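Local coordinates for motility protein B (Helicobacter pylori, PDB 3S02) that probably forms, with MotA, the stator of the flagellar motor, its periplasmic domain perhaps fastening the torque-generating machinery to the cell wall, at residues L17-L22 with N123-F128; N25-A30 with Y75-N80; H54-G59 with S100-G105. All coordinates share one frame; numbering follows the deposited sequence.

Contact 1 of 3, residues L17-L22 with N123-F128; sequences LPSNLL and NRVEIF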
# COMPACT_ATOMS: atom_id res chain seq x y z
N LEU B 17 5.77 5.34 -13.43
CA LEU B 17 6.72 6.47 -13.52
C LEU B 17 8.07 6.07 -14.11
O LEU B 17 8.50 4.91 -14.00
CB LEU B 17 6.92 7.16 -12.16
CG LEU B 17 5.73 7.60 -11.28
CD1 LEU B 17 6.16 8.48 -10.12
CD2 LEU B 17 4.66 8.29 -12.06
N PRO B 18 8.76 7.03 -14.77
CA PRO B 18 10.11 6.72 -15.27
C PRO B 18 11.12 6.72 -14.10
O PRO B 18 11.97 7.61 -13.99
CB PRO B 18 10.37 7.86 -16.26
CG PRO B 18 9.50 9.02 -15.75
CD PRO B 18 8.25 8.31 -15.30
N SER B 19 11.01 5.71 -13.25
CA SER B 19 11.73 5.61 -11.99
C SER B 19 13.24 5.68 -12.18
O SER B 19 13.95 6.32 -11.42
CB SER B 19 11.29 4.30 -11.26
OG SER B 19 12.40 3.49 -10.81
N ASN B 20 13.73 5.02 -13.23
CA ASN B 20 15.14 4.99 -13.52
C ASN B 20 15.69 6.36 -13.92
O ASN B 20 16.89 6.57 -13.90
CB ASN B 20 15.45 3.86 -14.53
CG ASN B 20 14.87 2.46 -14.05
OD1 ASN B 20 14.79 2.17 -12.82
ND2 ASN B 20 14.46 1.63 -15.00
N LEU B 21 14.80 7.30 -14.21
CA LEU B 21 15.16 8.68 -14.52
C LEU B 21 14.93 9.62 -13.34
O LEU B 21 15.71 10.56 -13.15
CB LEU B 21 14.40 9.19 -15.76
CG LEU B 21 14.98 9.04 -17.19
CD1 LEU B 21 16.06 7.96 -17.36
CD2 LEU B 21 13.86 8.82 -18.19
N LEU B 22 13.90 9.36 -12.55
CA LEU B 22 13.55 10.23 -11.44
C LEU B 22 14.57 10.23 -10.30
O LEU B 22 14.78 11.26 -9.65
CB LEU B 22 12.16 9.90 -10.86
CG LEU B 22 10.90 10.10 -11.71
CD1 LEU B 22 9.63 9.71 -10.92
CD2 LEU B 22 10.79 11.52 -12.27
N ASN B 123 12.89 -2.40 -11.12
CA ASN B 123 12.94 -1.18 -10.32
C ASN B 123 11.85 -0.21 -10.79
O ASN B 123 11.98 0.38 -11.85
CB ASN B 123 14.32 -0.54 -10.41
CG ASN B 123 15.37 -1.36 -9.72
OD1 ASN B 123 15.23 -1.68 -8.55
ND2 ASN B 123 16.44 -1.71 -10.44
N ARG B 124 10.78 -0.06 -10.01
CA ARG B 124 9.64 0.73 -10.48
C ARG B 124 9.06 1.56 -9.38
O ARG B 124 9.08 1.16 -8.20
CB ARG B 124 8.52 -0.17 -11.07
CG ARG B 124 9.02 -1.48 -11.58
CD ARG B 124 8.09 -2.31 -12.39
NE ARG B 124 6.95 -2.94 -11.71
CZ ARG B 124 6.94 -4.04 -10.95
NH1 ARG B 124 8.04 -4.71 -10.61
NH2 ARG B 124 5.77 -4.47 -10.50
N VAL B 125 8.50 2.71 -9.75
CA VAL B 125 7.56 3.39 -8.88
C VAL B 125 6.26 3.58 -9.66
O VAL B 125 6.27 3.98 -10.83
CB VAL B 125 8.11 4.70 -8.33
CG1 VAL B 125 7.11 5.33 -7.39
CG2 VAL B 125 9.46 4.48 -7.60
N GLU B 126 5.15 3.25 -9.02
CA GLU B 126 3.86 3.29 -9.70
C GLU B 126 2.86 3.95 -8.80
O GLU B 126 2.94 3.85 -7.60
CB GLU B 126 3.36 1.90 -10.05
CG GLU B 126 4.30 1.16 -10.96
CD GLU B 126 3.89 -0.29 -11.22
OE1 GLU B 126 2.99 -0.81 -10.51
OE2 GLU B 126 4.52 -0.90 -12.12
N ILE B 127 1.91 4.63 -9.41
CA ILE B 127 0.85 5.23 -8.66
C ILE B 127 -0.43 4.50 -9.05
O ILE B 127 -0.79 4.40 -10.23
CB ILE B 127 0.75 6.72 -8.95
CG1 ILE B 127 2.11 7.39 -8.75
CG2 ILE B 127 -0.27 7.34 -8.01
CD1 ILE B 127 2.08 8.85 -9.09
N PHE B 128 -1.09 3.97 -8.04
CA PHE B 128 -2.32 3.27 -8.21
C PHE B 128 -3.47 4.15 -7.76
O PHE B 128 -3.42 4.73 -6.66
CB PHE B 128 -2.25 2.01 -7.39
CG PHE B 128 -3.49 1.20 -7.41
CD1 PHE B 128 -3.91 0.57 -8.59
CD2 PHE B 128 -4.21 0.98 -6.24
CE1 PHE B 128 -5.05 -0.20 -8.62
CE2 PHE B 128 -5.36 0.18 -6.26
CZ PHE B 128 -5.78 -0.40 -7.47
O HOH W 1 8.18 2.48 -12.83
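The amides of Asn-20 and Asn-123 stand almost perpendicular, their planes 85° apart, where the short helix 19-22 passes the start of a strand in this OmpA-like periplasmic domain. They do not bond to each other. Asn-20 OD1 rests 3.7 Å from Asn-123 CB, whereas Asn-20 ND2 donates to the backbone of Met-120 and Asn-123 OD1 accepts from that of Asp-62. The third flat group, the guanidinium of Arg-124, belongs to a side chain whose CB points away from the helix. At its edge, in its plane, Arg-124 NE meets Glu-126 OE2 at 3.2 Å in a salt bridge, approaching from above the carboxylate plane. Phe-60, on the neighbouring strand 54-60, adds a cation-pi contact.

The two segments run nearly antiparallel, extending the pairing of strands 12-16 and 124-130 just beyond the former's end. Leu-17 N donates to Val-125 O at 3.0 Å. The chain then swings off the sheet through an inverse gamma turn centred on Pro-18. Pro-18 holds the N-cap position, and its O takes the first bonds of the helix, from Leu-21 N and Leu-22 N.

Apolar packing accompanies these bonds. With CG anti to its carbonyl carbon (chi1 -49°), Leu-17 splays its two methyl branches over the strand: CD2 reaches Ile-127 CD1 at 4.0 Å, and CD1 lies near Val-125 CG1. Ile-42 of helix 36-46 also packs against Leu-17. From the first residue of the helix, Ser-19 CB sits 3.5 Å from Val-125 N. One water ties the turn to the strand, donating to Leu-17 O at 2.7 Å and to Val-125 O at 3.1 Å, which gives the valine carbonyl a second donor beside Leu-17 N.

Contact 2 of 3, residues N25-A30 with Y75-N80; sequences NATSDA and YELAAN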
# COMPACT_ATOMS: atom_id res chain seq x y z
N ASN B 25 20.21 7.56 -8.52
CA ASN B 25 20.66 6.22 -8.94
C ASN B 25 19.69 5.18 -8.41
O ASN B 25 18.74 5.54 -7.70
CB ASN B 25 22.08 5.93 -8.43
CG ASN B 25 22.15 5.83 -6.94
OD1 ASN B 25 21.47 4.97 -6.33
ND2 ASN B 25 22.94 6.71 -6.32
N ALA B 26 19.91 3.91 -8.73
CA ALA B 26 18.87 2.91 -8.45
C ALA B 26 18.78 2.50 -6.97
O ALA B 26 17.75 1.97 -6.54
CB ALA B 26 18.99 1.69 -9.38
N THR B 27 19.83 2.79 -6.20
CA THR B 27 19.76 2.54 -4.77
C THR B 27 19.65 3.80 -3.95
O THR B 27 19.91 3.79 -2.77
CB THR B 27 20.94 1.68 -4.27
OG1 THR B 27 22.17 2.39 -4.48
CG2 THR B 27 20.96 0.32 -4.98
N SER B 28 19.24 4.89 -4.57
CA SER B 28 18.99 6.12 -3.82
C SER B 28 17.49 6.45 -3.73
O SER B 28 16.68 6.00 -4.56
CB SER B 28 19.76 7.27 -4.47
OG SER B 28 19.51 8.51 -3.84
N ASP B 29 17.13 7.27 -2.74
CA ASP B 29 15.78 7.83 -2.67
C ASP B 29 15.76 9.32 -2.97
O ASP B 29 14.74 9.98 -2.79
CB ASP B 29 15.14 7.53 -1.32
CG ASP B 29 15.74 8.34 -0.19
OD1 ASP B 29 16.90 8.79 -0.28
OD2 ASP B 29 15.04 8.51 0.82
N ALA B 30 16.89 9.85 -3.43
CA ALA B 30 16.96 11.26 -3.84
C ALA B 30 16.54 11.45 -5.30
O ALA B 30 17.09 10.82 -6.21
CB ALA B 30 18.35 11.83 -3.61
N TYR B 75 12.98 -3.91 0.76
CA TYR B 75 11.70 -3.42 1.24
C TYR B 75 11.82 -1.99 1.69
O TYR B 75 10.94 -1.18 1.42
CB TYR B 75 11.17 -4.22 2.44
CG TYR B 75 10.53 -5.55 2.13
CD1 TYR B 75 9.42 -5.66 1.30
CD2 TYR B 75 11.02 -6.72 2.74
CE1 TYR B 75 8.82 -6.90 1.06
CE2 TYR B 75 10.43 -7.97 2.50
CZ TYR B 75 9.33 -8.05 1.67
OH TYR B 75 8.76 -9.28 1.47
N GLU B 76 12.90 -1.69 2.41
CA GLU B 76 13.17 -0.36 2.92
C GLU B 76 13.51 0.63 1.78
O GLU B 76 12.99 1.76 1.77
CB GLU B 76 14.32 -0.41 3.94
CG GLU B 76 14.52 0.91 4.68
CD GLU B 76 15.69 0.91 5.66
OE1 GLU B 76 16.41 -0.12 5.79
OE2 GLU B 76 15.90 1.98 6.31
N LEU B 77 14.34 0.21 0.82
CA LEU B 77 14.68 1.10 -0.30
C LEU B 77 13.40 1.48 -1.10
O LEU B 77 13.19 2.66 -1.41
CB LEU B 77 15.76 0.48 -1.19
CG LEU B 77 16.04 1.14 -2.56
CD1 LEU B 77 16.67 2.53 -2.41
CD2 LEU B 77 16.95 0.26 -3.45
N ALA B 78 12.54 0.50 -1.37
CA ALA B 78 11.32 0.73 -2.15
C ALA B 78 10.32 1.59 -1.37
O ALA B 78 9.59 2.42 -1.96
CB ALA B 78 10.69 -0.58 -2.55
N ALA B 79 10.28 1.40 -0.05
CA ALA B 79 9.42 2.22 0.78
C ALA B 79 9.84 3.69 0.69
O ALA B 79 9.01 4.58 0.51
CB ALA B 79 9.42 1.74 2.23
N ASN B 80 11.14 3.94 0.82
CA ASN B 80 11.64 5.32 0.87
C ASN B 80 11.46 6.03 -0.44
O ASN B 80 11.09 7.20 -0.46
CB ASN B 80 13.10 5.39 1.36
CG ASN B 80 13.18 5.32 2.87
OD1 ASN B 80 13.06 6.34 3.55
ND2 ASN B 80 13.35 4.11 3.42
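Leu-77 leans from its helix against the backbone of the loop 25-30, and its side chain shows how a leucine can pack on a turn that offers it mostly carbonyls. CB leaves the helix obliquely and makes no close approach of its own. The next bond carries CG outward, anti to the backbone N (chi1 168°), and there the chain forks. Leu-77 CD1 settles 3.5 Å from Thr-27 O, with Ser-28 O a little farther off. Leu-77 CD2 lies against the preceding residues of the turn, 3.6 Å from Ala-26 O and 3.9 Å from Thr-27 CA, with the methyl CG2 of Thr-27 beside it. Phe-71 also touches this leucine.

The surface that receives the fork is a type I beta turn from Asn-25 to Ser-28, part of the loop joining helices 19-22 and 36-46. The helix is 74-91, the crossover helix of the beta-alpha-beta unit in the OmpA-like fold. Inside the loop, Asn-25 OD1 accepts from Thr-27 OG1, and an ST turn follows in which Ala-30 N donates to Ser-28 OG at 3.0 Å.

Asn-80, nearly one helical turn after Leu-77, faces Asp-29 without a hydrogen bond between them. Their CB atoms are 4.0 Å apart, Asp-29 OD2 lies 3.7 Å from Asn-80 CB, and the carboxylate and amide planes are 76° apart. Asp-29 OD2 has weak, long ion pairs with Arg-70 and Arg-84. The Asn-80 amide folds back on its own helix, ND2 donating to Glu-76 O at 2.9 Å from the opposite face of that carbonyl to Asn-80 N.

Contact 3 of 3, residues H54-G59 with S100-G105; sequences HINVRG and SFSSYG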
# COMPACT_ATOMS: atom_id res chain seq x y z
N HIS B 54 -8.46 7.51 -4.08
CA HIS B 54 -7.28 7.31 -3.24
C HIS B 54 -6.06 7.06 -4.13
O HIS B 54 -6.15 6.40 -5.18
CB HIS B 54 -7.51 6.21 -2.17
CG HIS B 54 -8.61 6.54 -1.19
ND1 HIS B 54 -8.63 7.70 -0.42
CD2 HIS B 54 -9.75 5.86 -0.87
CE1 HIS B 54 -9.73 7.71 0.33
NE2 HIS B 54 -10.42 6.61 0.08
N ILE B 55 -4.94 7.62 -3.71
CA ILE B 55 -3.76 7.64 -4.52
C ILE B 55 -2.65 6.97 -3.74
O ILE B 55 -2.25 7.46 -2.68
CB ILE B 55 -3.41 9.10 -4.96
CG1 ILE B 55 -4.63 9.77 -5.63
CG2 ILE B 55 -2.17 9.18 -5.86
CD1 ILE B 55 -4.57 11.33 -5.59
N ASN B 56 -2.14 5.84 -4.25
CA ASN B 56 -1.09 5.05 -3.57
C ASN B 56 0.15 4.99 -4.43
O ASN B 56 0.08 4.51 -5.57
CB ASN B 56 -1.55 3.61 -3.33
CG ASN B 56 -0.57 2.83 -2.46
OD1 ASN B 56 -0.45 3.09 -1.27
ND2 ASN B 56 0.11 1.89 -3.05
N VAL B 57 1.28 5.45 -3.89
CA VAL B 57 2.57 5.38 -4.57
C VAL B 57 3.29 4.13 -4.11
O VAL B 57 3.49 3.94 -2.92
CB VAL B 57 3.49 6.58 -4.20
CG1 VAL B 57 4.72 6.61 -5.10
CG2 VAL B 57 2.72 7.89 -4.29
N ARG B 58 3.71 3.28 -5.03
CA ARG B 58 4.26 1.95 -4.61
C ARG B 58 5.61 1.74 -5.22
O ARG B 58 5.83 2.12 -6.37
CB ARG B 58 3.29 0.82 -5.00
CG ARG B 58 2.65 1.16 -6.30
CD ARG B 58 1.38 0.45 -6.62
NE ARG B 58 0.40 0.37 -5.56
CZ ARG B 58 -0.56 -0.54 -5.59
NH1 ARG B 58 -0.62 -1.39 -6.63
NH2 ARG B 58 -1.43 -0.63 -4.61
N GLY B 59 6.53 1.18 -4.45
CA GLY B 59 7.90 0.98 -4.92
C GLY B 59 8.26 -0.49 -5.11
O GLY B 59 7.85 -1.35 -4.30
N SER B 100 -0.95 7.76 0.12
CA SER B 100 -0.27 6.76 0.96
C SER B 100 0.84 6.13 0.13
O SER B 100 0.89 6.33 -1.09
CB SER B 100 -1.25 5.68 1.40
OG SER B 100 -1.75 4.97 0.27
N PHE B 101 1.73 5.38 0.77
CA PHE B 101 2.83 4.74 0.06
C PHE B 101 3.00 3.28 0.43
O PHE B 101 2.66 2.89 1.54
CB PHE B 101 4.16 5.51 0.18
CG PHE B 101 4.76 5.52 1.55
CD1 PHE B 101 5.74 4.59 1.90
CD2 PHE B 101 4.41 6.49 2.48
CE1 PHE B 101 6.33 4.59 3.16
CE2 PHE B 101 5.00 6.51 3.77
CZ PHE B 101 5.95 5.55 4.11
N SER B 102 3.51 2.49 -0.51
CA SER B 102 3.64 1.05 -0.34
C SER B 102 4.98 0.53 -0.81
O SER B 102 5.62 1.14 -1.66
CB SER B 102 2.58 0.31 -1.15
OG SER B 102 1.29 0.74 -0.81
N SER B 103 5.36 -0.64 -0.31
CA SER B 103 6.59 -1.28 -0.72
C SER B 103 6.36 -2.74 -1.02
O SER B 103 5.69 -3.44 -0.24
CB SER B 103 7.65 -1.15 0.37
OG SER B 103 8.75 -1.98 0.10
N TYR B 104 6.88 -3.20 -2.16
CA TYR B 104 6.89 -4.66 -2.49
C TYR B 104 8.26 -5.24 -2.39
O TYR B 104 8.44 -6.42 -2.64
CB TYR B 104 6.37 -4.94 -3.90
CG TYR B 104 4.92 -4.56 -4.09
CD1 TYR B 104 3.94 -5.54 -4.27
CD2 TYR B 104 4.52 -3.21 -4.08
CE1 TYR B 104 2.62 -5.21 -4.44
CE2 TYR B 104 3.17 -2.87 -4.24
CZ TYR B 104 2.25 -3.87 -4.42
OH TYR B 104 0.95 -3.51 -4.59
N GLY B 105 9.23 -4.40 -2.03
CA GLY B 105 10.62 -4.77 -2.12
C GLY B 105 10.92 -5.39 -3.47
O GLY B 105 10.64 -4.80 -4.53
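Ser-102 N to Val-57 O, at 2.8 Å, is the shortest of five backbone hydrogen bonds that zip strand 54-59 to segment 100-105. Val-57 N and Gly-59 N donate in return to Ser-100 O and Ser-102 O. Within these segments the first bond is Ser-100 N to Ile-55 O and the last Tyr-104 N to Gly-59 O (3.0 Å).

On one face Asn-56, Arg-58, Ser-100 and Ser-102 crowd together. Asn-56 CG lies 3.2 Å from Ser-102 OG and 3.7 Å from Ser-100 OG, while Ser-102 OG is hydrogen-bonded to Ser-102 OG of the second subunit. Tyr-104 OH hangs over one face of the Arg-58 guanidinium, 3.3 Å from Arg-58 NH1 and at too poor an angle to bond. The two planes are inclined at 65°, and the ring edge meets the arginine stem, Tyr-104 CE2 to Arg-58 CB at 3.8 Å. Phe-60 stacks on this tyrosine, and His-54 of the second subunit meets it too.

On the other face Val-57 and Phe-101 pack beneath helix 74-91, where both touch Met-86. Residues Phe-101 to Ser-103 also pair antiparallel with a strand of the second subunit, continuing the sheet across the dimer. Two parallel neighbouring strands linked by a helix lying over one face form the classic beta-alpha-beta crossover.

How the contacts relate
All three contacts belong to one OmpA-like periplasmic domain, their centres 11 to 13 Å apart. Along the chain, contact 1 closes a long loop that encloses the other two, whose segments alternate. Contacts 1 and 3 meet in the sheet, where strand 124-130 lies antiparallel to strand 54-60: Glu-126 O probably accepts from Arg-58 N, and Phe-128 N probably donates to Asn-56 O. Segment 25-30 comes two residues after segment 17-22, and contact 2 reaches contact 3 through helix 74-91, with Ala-78 packed on Gly-59. The loop thus touches the crossover helix, and that helix packs on the sheet, while contacts 2 and 3 both touch the second subunit, linking this core to the MotB dimer.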